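Local coordinates for autoinducer 2-binding protein LsrB (Clostridium saccharobutylicum DSM 13864, PDB 6DSP) that binds the quorum-sensing signal autoinducer-2 as a receptor of the bacterial solute-binding protein family, at residues A[79-93]-A[103-117]. Residues are numbered along the deposited sequence; the frame is centred on the assembly and turned at random.
With PAV ((2R,4S)-2-methyl-2,3,3,4-tetrahydroxytetrahydrofuran), chain C.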
ATOM      1  N   THR A  79       8.613  21.322  11.873  1.00 14.96           N
ATOM      2  CA  THR A  79       8.223  21.007  10.511  1.00 14.66           C
ATOM      3  C   THR A  79       6.926  21.734  10.185  1.00 14.61           C
ATOM      4  O   THR A  79       6.099  22.018  11.065  1.00 15.21           O
ATOM      5  CB  THR A  79       8.049  19.496  10.313  1.00 13.90           C
ATOM      6  OG1 THR A  79       8.024  19.242   8.908  1.00 14.84           O
ATOM      7  CG2 THR A  79       6.733  18.958  10.946  1.00 13.89           C
ATOM      8  N   ASN A  80       6.736  22.037   8.909  1.00 14.23           N
ATOM      9  CA  ASN A  80       5.502  22.705   8.519  1.00 14.45           C
ATOM     10  C   ASN A  80       4.376  21.743   8.201  1.00 13.42           C
ATOM     11  O   ASN A  80       3.197  22.129   8.290  1.00 13.96           O
ATOM     12  CB  ASN A  80       5.749  23.594   7.295  1.00 16.76           C
ATOM     13  CG  ASN A  80       6.878  24.572   7.536  1.00 19.37           C
ATOM     14  OD1 ASN A  80       7.954  24.439   6.967  1.00 19.50           O
ATOM     15  ND2 ASN A  80       6.655  25.520   8.438  1.00 21.90           N
ATOM     16  N   ALA A  81       4.710  20.524   7.805  1.00 13.25           N
ATOM     17  CA  ALA A  81       3.692  19.587   7.343  1.00 13.27           C
ATOM     18  C   ALA A  81       4.228  18.187   7.519  1.00 12.83           C
ATOM     19  O   ALA A  81       5.438  17.966   7.532  1.00 13.05           O
ATOM     20  CB  ALA A  81       3.327  19.833   5.876  1.00 13.37           C
ATOM     21  N   ILE A  82       3.300  17.229   7.590  1.00 12.24           N
ATOM     22  CA  ILE A  82       3.591  15.803   7.638  1.00 12.54           C
ATOM     23  C   ILE A  82       2.768  15.141   6.546  1.00 12.09           C
ATOM     24  O   ILE A  82       1.595  15.480   6.358  1.00 13.24           O
ATOM     25  CB  ILE A  82       3.209  15.226   9.012  1.00 13.79           C
ATOM     26  CG1 ILE A  82       4.195  15.713  10.092  1.00 14.79           C
ATOM     27  CG2 ILE A  82       3.111  13.709   8.974  1.00 14.97           C
ATOM     28  CD1 ILE A  82       3.723  15.445  11.518  1.00 15.82           C
ATOM     29  N   CYS A  83       3.373  14.193   5.855  1.00 11.82           N
ATOM     30  CA  CYS A  83       2.641  13.297   4.964  1.00 11.87           C
ATOM     31  C   CYS A  83       3.013  11.881   5.375  1.00 11.16           C
ATOM     32  O   CYS A  83       4.154  11.451   5.163  1.00 11.50           O
ATOM     33  CB  CYS A  83       2.968  13.569   3.494  1.00 13.59           C
ATOM     34  SG  CYS A  83       1.955  12.505   2.410  1.00 15.15           S
ATOM     35  N   LEU A  84       2.052  11.179   5.971  1.00 11.23           N
ATOM     36  CA  LEU A  84       2.256   9.919   6.695  1.00 10.98           C
ATOM     37  C   LEU A  84       1.532   8.757   6.034  1.00 10.70           C
ATOM     38  O   LEU A  84       0.356   8.888   5.671  1.00 11.31           O
ATOM     39  CB  LEU A  84       1.675  10.059   8.130  1.00 12.04           C
ATOM     40  CG  LEU A  84       1.525   8.807   8.992  1.00 12.65           C
ATOM     41  CD1 LEU A  84       2.885   8.292   9.401  1.00 12.93           C
ATOM     42  CD2 LEU A  84       0.662   9.088  10.194  1.00 13.77           C
ATOM     43  N   SER A  85       2.197   7.610   5.968  1.00 10.38           N
ATOM     44  CA  SER A  85       1.527   6.329   5.716  1.00 10.28           C
ATOM     45  C   SER A  85       1.511   5.557   7.033  1.00  9.80           C
ATOM     46  O   SER A  85       2.574   5.258   7.603  1.00 10.74           O
ATOM     47  CB  SER A  85       2.244   5.514   4.645  1.00 10.64           C
ATOM     48  OG  SER A  85       1.568   4.265   4.536  1.00 11.44           O
ATOM     49  N   SER A  86       0.315   5.300   7.535  1.00 10.68           N
ATOM     50  CA  SER A  86       0.128   4.803   8.894  1.00 11.25           C
ATOM     51  C   SER A  86       0.135   3.277   8.981  1.00 11.64           C
ATOM     52  O   SER A  86      -0.545   2.605   8.189  1.00 12.89           O
ATOM     53  CB  SER A  86      -1.209   5.357   9.390  1.00 14.00           C
ATOM     54  OG  SER A  86      -1.619   4.763  10.579  1.00 16.57           O
ATOM     55  N   VAL A  87       0.874   2.740   9.969  1.00 11.21           N
ATOM     56  CA  VAL A  87       0.822   1.303  10.245  1.00 12.83           C
ATOM     57  C   VAL A  87      -0.400   0.915  11.073  1.00 13.17           C
ATOM     58  O   VAL A  87      -0.791  -0.256  11.060  1.00 13.85           O
ATOM     59  CB  VAL A  87       2.100   0.781  10.910  1.00 14.73           C
ATOM     60  CG1 VAL A  87       3.326   1.064  10.094  1.00 15.77           C
ATOM     61  CG2 VAL A  87       2.256   1.331  12.265  1.00 15.87           C
ATOM     62  N   ASP A  88      -0.978   1.854  11.812  1.00 13.47           N
ATOM     63  CA  ASP A  88      -2.154   1.637  12.646  1.00 13.43           C
ATOM     64  C   ASP A  88      -2.759   3.001  12.905  1.00 13.44           C
ATOM     65  O   ASP A  88      -2.153   3.845  13.601  1.00 14.79           O
ATOM     66  CB  ASP A  88      -1.813   0.986  13.985  1.00 14.83           C
ATOM     67  CG  ASP A  88      -3.057   0.779  14.803  1.00 18.31           C
ATOM     68  OD1 ASP A  88      -3.904  -0.037  14.412  1.00 20.89           O
ATOM     69  OD2 ASP A  88      -3.229   1.459  15.809  1.00 19.17           O
ATOM     70  N   ALA A  89      -3.958   3.229  12.405  1.00 12.71           N
ATOM     71  CA  ALA A  89      -4.522   4.572  12.495  1.00 12.59           C
ATOM     72  C   ALA A  89      -4.748   4.975  13.937  1.00 12.11           C
ATOM     73  O   ALA A  89      -4.425   6.096  14.337  1.00 12.59           O
ATOM     74  CB  ALA A  89      -5.827   4.645  11.704  1.00 13.47           C
ATOM     75  N   ALA A  90      -5.342   4.092  14.740  1.00 12.52           N
ATOM     76  CA  ALA A  90      -5.698   4.464  16.094  1.00 12.25           C
ATOM     77  C   ALA A  90      -4.466   4.877  16.872  1.00 12.62           C
ATOM     78  O   ALA A  90      -4.528   5.789  17.698  1.00 13.65           O
ATOM     79  CB  ALA A  90      -6.430   3.312  16.788  1.00 12.78           C
ATOM     80  N   GLY A  91      -3.337   4.217  16.633  1.00 12.73           N
ATOM     81  CA  GLY A  91      -2.119   4.481  17.387  1.00 12.89           C
ATOM     82  C   GLY A  91      -1.421   5.768  17.050  1.00 13.23           C
ATOM     83  O   GLY A  91      -0.495   6.144  17.775  1.00 15.19           O
ATOM     84  N   VAL A  92      -1.832   6.477  16.009  1.00 12.07           N
ATOM     85  CA  VAL A  92      -1.238   7.779  15.729  1.00 11.79           C
ATOM     86  C   VAL A  92      -2.237   8.913  15.836  1.00 11.68           C
ATOM     87  O   VAL A  92      -1.862  10.074  15.608  1.00 11.89           O
ATOM     88  CB  VAL A  92      -0.531   7.827  14.361  1.00 12.39           C
ATOM     89  CG1 VAL A  92       0.699   6.937  14.390  1.00 13.76           C
ATOM     90  CG2 VAL A  92      -1.507   7.481  13.236  1.00 12.68           C
ATOM     91  N   LYS A  93      -3.488   8.625  16.191  1.00 12.09           N
ATOM     92  CA  LYS A  93      -4.512   9.669  16.221  1.00 12.78           C
ATOM     93  C   LYS A  93      -4.108  10.822  17.148  1.00 13.28           C
ATOM     94  O   LYS A  93      -4.167  12.000  16.763  1.00 13.19           O
ATOM     95  CB  LYS A  93      -5.874   9.083  16.601  1.00 14.40           C
ATOM     96  CG  LYS A  93      -7.031  10.055  16.466  1.00 15.77           C
ATOM     97  CD  LYS A  93      -8.341   9.406  16.819  1.00 17.85           C
ATOM     98  CE  LYS A  93      -9.478  10.359  16.506  1.00 20.58           C
ATOM     99  NZ  LYS A  93     -10.802   9.845  16.924  1.00 23.16           N
ATOM    100  N   GLY A 103       0.172  23.650  14.698  1.00 13.75           N
ATOM    101  CA  GLY A 103       0.219  24.378  13.447  1.00 13.31           C
ATOM    102  C   GLY A 103       0.721  23.566  12.271  1.00 13.77           C
ATOM    103  O   GLY A 103       0.934  24.129  11.183  1.00 15.49           O
ATOM    104  N   VAL A 104       0.927  22.270  12.447  1.00 12.87           N
ATOM    105  CA  VAL A 104       1.462  21.425  11.378  1.00 13.02           C
ATOM    106  C   VAL A 104       0.319  20.931  10.500  1.00 13.44           C
ATOM    107  O   VAL A 104      -0.696  20.463  11.005  1.00 14.47           O
ATOM    108  CB  VAL A 104       2.233  20.242  11.985  1.00 13.80           C
ATOM    109  CG1 VAL A 104       2.733  19.318  10.924  1.00 13.88           C
ATOM    110  CG2 VAL A 104       3.413  20.787  12.819  1.00 14.71           C
ATOM    111  N   THR A 105       0.490  21.058   9.190  1.00 12.96           N
ATOM    112  CA  THR A 105      -0.485  20.523   8.230  1.00 13.40           C
ATOM    113  C   THR A 105      -0.294  19.013   8.133  1.00 12.94           C
ATOM    114  O   THR A 105       0.829  18.538   7.936  1.00 14.17           O
ATOM    115  CB  THR A 105      -0.228  21.142   6.856  1.00 14.78           C
ATOM    116  OG1 THR A 105      -0.515  22.541   6.929  1.00 15.68           O
ATOM    117  CG2 THR A 105      -1.081  20.461   5.776  1.00 16.14           C
ATOM    118  N   VAL A 106      -1.358  18.256   8.350  1.00 13.08           N
ATOM    119  CA  VAL A 106      -1.299  16.795   8.354  1.00 12.95           C
ATOM    120  C   VAL A 106      -1.972  16.245   7.098  1.00 13.10           C
ATOM    121  O   VAL A 106      -3.152  16.533   6.842  1.00 13.14           O
ATOM    122  CB  VAL A 106      -1.936  16.198   9.621  1.00 14.08           C
ATOM    123  CG1 VAL A 106      -1.917  14.681   9.571  1.00 15.00           C
ATOM    124  CG2 VAL A 106      -1.222  16.730  10.901  1.00 14.96           C
ATOM    125  N   THR A 107      -1.227  15.458   6.329  1.00 12.83           N
ATOM    126  CA  THR A 107      -1.781  14.715   5.199  1.00 12.99           C
ATOM    127  C   THR A 107      -1.350  13.261   5.319  1.00 11.84           C
ATOM    128  O   THR A 107      -0.410  12.924   6.057  1.00 11.46           O
ATOM    129  CB  THR A 107      -1.299  15.255   3.828  1.00 14.44           C
ATOM    130  OG1 THR A 107       0.121  15.106   3.709  1.00 14.12           O
ATOM    131  CG2 THR A 107      -1.711  16.726   3.605  1.00 15.75           C
ATOM    132  N   THR A 108      -1.991  12.388   4.532  1.00 11.95           N
ATOM    133  CA  THR A 108      -1.613  10.985   4.505  1.00 11.80           C
ATOM    134  C   THR A 108      -1.390  10.517   3.071  1.00 11.17           C
ATOM    135  O   THR A 108      -1.821  11.154   2.108  1.00 11.39           O
ATOM    136  CB  THR A 108      -2.655  10.097   5.197  1.00 11.45           C
ATOM    137  OG1 THR A 108      -3.943  10.472   4.698  1.00 11.89           O
ATOM    138  CG2 THR A 108      -2.623  10.306   6.713  1.00 12.27           C
ATOM    139  N   TRP A 109      -0.736   9.368   2.937  1.00 11.23           N
ATOM    140  CA  TRP A 109      -0.616   8.688   1.661  1.00 11.22           C
ATOM    141  C   TRP A 109      -0.552   7.207   1.965  1.00 10.79           C
ATOM    142  O   TRP A 109      -0.130   6.826   3.067  1.00 10.97           O
ATOM    143  CB  TRP A 109       0.650   9.182   0.921  1.00 11.53           C
ATOM    144  CG  TRP A 109       1.943   8.691   1.541  1.00 11.48           C
ATOM    145  CD1 TRP A 109       2.459   9.042   2.776  1.00 11.65           C
ATOM    146  CD2 TRP A 109       2.822   7.703   1.010  1.00 11.28           C
ATOM    147  NE1 TRP A 109       3.629   8.320   3.019  1.00 12.04           N
ATOM    148  CE2 TRP A 109       3.860   7.479   1.961  1.00 11.38           C
ATOM    149  CE3 TRP A 109       2.835   6.972  -0.179  1.00 11.72           C
ATOM    150  CZ2 TRP A 109       4.894   6.561   1.744  1.00 12.10           C
ATOM    151  CZ3 TRP A 109       3.879   6.058  -0.397  1.00 12.82           C
ATOM    152  CH2 TRP A 109       4.904   5.880   0.562  1.00 12.93           C
ATOM    153  N   ASP A 110      -0.940   6.376   0.985  1.00 11.09           N
ATOM    154  CA  ASP A 110      -0.753   4.920   1.044  1.00 10.90           C
ATOM    155  C   ASP A 110      -1.717   4.247   2.017  1.00 11.41           C
ATOM    156  O   ASP A 110      -2.633   3.541   1.579  1.00 12.62           O
ATOM    157  CB  ASP A 110       0.722   4.580   1.304  1.00 10.55           C
ATOM    158  CG  ASP A 110       0.972   3.095   1.405  1.00 11.03           C
ATOM    159  OD1 ASP A 110       0.472   2.359   0.517  1.00 11.76           O
ATOM    160  OD2 ASP A 110       1.726   2.669   2.329  1.00 11.66           O
ATOM    161  N   SER A 111      -1.575   4.483   3.319  1.00 11.07           N
ATOM    162  CA  SER A 111      -2.484   3.925   4.319  1.00 10.79           C
ATOM    163  C   SER A 111      -2.987   5.040   5.228  1.00 11.08           C
ATOM    164  O   SER A 111      -2.191   5.710   5.910  1.00 11.51           O
ATOM    165  CB  SER A 111      -1.813   2.825   5.142  1.00 11.30           C
ATOM    166  OG  SER A 111      -2.827   2.257   5.962  1.00 12.97           O
ATOM    167  N   ASP A 112      -4.297   5.234   5.227  1.00 11.00           N
ATOM    168  CA  ASP A 112      -4.929   6.406   5.807  1.00 11.16           C
ATOM    169  C   ASP A 112      -5.067   6.278   7.329  1.00 11.77           C
ATOM    170  O   ASP A 112      -4.774   5.231   7.935  1.00 12.35           O
ATOM    171  CB  ASP A 112      -6.323   6.569   5.182  1.00 11.41           C
ATOM    172  CG  ASP A 112      -6.787   8.025   5.098  1.00 12.12           C
ATOM    173  OD1 ASP A 112      -6.135   8.964   5.635  1.00 11.78           O
ATOM    174  OD2 ASP A 112      -7.844   8.223   4.477  1.00 13.62           O
ATOM    175  N   VAL A 113      -5.473   7.396   7.937  1.00 11.91           N
ATOM    176  CA  VAL A 113      -5.835   7.437   9.352  1.00 11.85           C
ATOM    177  C   VAL A 113      -7.292   7.891   9.465  1.00 12.32           C
ATOM    178  O   VAL A 113      -7.972   8.078   8.446  1.00 13.57           O
ATOM    179  CB  VAL A 113      -4.899   8.378  10.149  1.00 11.94           C
ATOM    180  CG1 VAL A 113      -3.481   7.916  10.006  1.00 13.13           C
ATOM    181  CG2 VAL A 113      -5.054   9.820   9.642  1.00 12.95           C
ATOM    182  N   ASP A 114      -7.784   8.140  10.684  1.00 12.34           N
ATOM    183  CA  ASP A 114      -9.126   8.671  10.847  1.00 13.24           C
ATOM    184  C   ASP A 114      -9.201   9.980  10.064  1.00 13.08           C
ATOM    185  O   ASP A 114      -8.356  10.862  10.280  1.00 13.28           O
ATOM    186  CB  ASP A 114      -9.364   8.928  12.338  1.00 15.28           C
ATOM    187  CG  ASP A 114     -10.763   9.421  12.670  1.00 19.03           C
ATOM    188  OD1 ASP A 114     -11.399  10.033  11.819  1.00 20.74           O
ATOM    189  OD2 ASP A 114     -11.174   9.210  13.833  1.00 20.68           O
ATOM    190  N   PRO A 115     -10.152  10.143   9.138  1.00 13.59           N
ATOM    191  CA  PRO A 115     -10.150  11.353   8.295  1.00 14.06           C
ATOM    192  C   PRO A 115     -10.369  12.638   9.082  1.00 14.69           C
ATOM    193  O   PRO A 115     -10.178  13.730   8.522  1.00 15.15           O
ATOM    194  CB  PRO A 115     -11.288  11.085   7.294  1.00 15.43           C
ATOM    195  CG  PRO A 115     -11.319   9.550   7.228  1.00 15.94           C
ATOM    196  CD  PRO A 115     -11.146   9.155   8.666  1.00 15.15           C
ATOM    197  N   SER A 116     -10.793  12.558  10.349  1.00 14.76           N
ATOM    198  CA  SER A 116     -10.949  13.750  11.175  1.00 15.81           C
ATOM    199  C   SER A 116      -9.611  14.323  11.643  1.00 15.44           C
ATOM    200  O   SER A 116      -9.582  15.462  12.154  1.00 16.73           O
ATOM    201  CB  SER A 116     -11.845  13.437  12.376  1.00 17.88           C
ATOM    202  OG  SER A 116     -11.151  12.585  13.291  1.00 19.66           O
ATOM    203  N   VAL A 117      -8.502  13.602  11.436  1.00 13.87           N
ATOM    204  CA  VAL A 117      -7.207  14.090  11.904  1.00 13.76           C
ATOM    205  C   VAL A 117      -6.203  14.261  10.772  1.00 13.74           C
ATOM    206  O   VAL A 117      -5.008  14.420  11.024  1.00 14.73           O
ATOM    207  CB  VAL A 117      -6.634  13.267  13.074  1.00 14.20           C
ATOM    208  CG1 VAL A 117      -7.650  13.200  14.208  1.00 15.64           C
ATOM    209  CG2 VAL A 117      -6.209  11.871  12.650  1.00 13.97           C
TER
HETATM  210  O2  PAV C 401       0.865  -3.262  -0.376  1.00 16.29           O
HETATM  211  C2  PAV C 401       1.742  -2.179  -0.003  1.00 12.17           C
HETATM  212  C1  PAV C 401       2.695  -1.764  -1.146  1.00 16.09           C
HETATM  213  O5  PAV C 401       2.694  -2.820   1.013  1.00 11.84           O
HETATM  214  C5  PAV C 401       3.167  -1.816   1.802  1.00 12.63           C
HETATM  215  C4  PAV C 401       2.361  -0.545   1.475  1.00 13.53           C
HETATM  216  O4  PAV C 401       1.976   0.124   2.673  1.00 12.39           O
HETATM  217  C3  PAV C 401       1.197  -1.118   0.661  1.00 12.52           C
HETATM  218  O3  PAV C 401       0.718  -0.165  -0.249  1.00 13.45           O
HETATM  219  O13 PAV C 401       0.174  -1.564   1.524  1.00 12.53           O
HETATM  220  O   HOH W   1       1.038  24.212   8.370  1.00 20.99           O
HETATM  221  O   HOH W   2      -3.490   2.771   8.697  1.00 15.47           O
HETATM  222  O   HOH W   3      -6.441   7.852  13.363  1.00 14.67           O
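Trp109 lays one face of its indole over Ser85, whose CB sits 3.8 Å from the centroid of the five-membered ring, a CH-pi contact. Cys83 SG meets the same ring obliquely, 3.5 Å from Trp109 CD1. Beyond the ring, Ser85 OG is turned anti to its own nitrogen (chi1 176°). It donates to Asp110 OD2 at 2.7 Å, meeting OD2 on its anti side, 25° out of the carboxylate plane. Asp110 OD2 also accepts from O4 of the bound autoinducer-2 at 2.6 Å, while Asp110 OD1 accepts from O3 of the ligand and from Gln124. Ser85 thus acts as a second-shell residue, consistent with a part in holding the carboxylate in place.

Behind the pocket, strands 81-84 and 105-109 run parallel and are joined by regular backbone bonds. Ile82 O takes two donors from one residue, Thr107 N at 2.8 Å and Thr107 OG1 at 3.1 Å. Past the strand ends, Val113 CG1 presses tightly on Ser86 CB (3.5 Å) and also touches Val92 CG2. Farther out, the extended Lys93 forms a weak salt bridge from NZ to Asp114 OD2 (3.2 Å).

The two strands and helix 89-101 form a beta-alpha-beta unit, with Ile82, Leu84 and Val92 packed against helix 64-76. On the other face, Ala81, Thr105 and Thr107 touch helix 273-288, and Trp109 helix 34-50. In the sheet, strand 81-84 lies between 23-27 and 105-109, with 120-123 next.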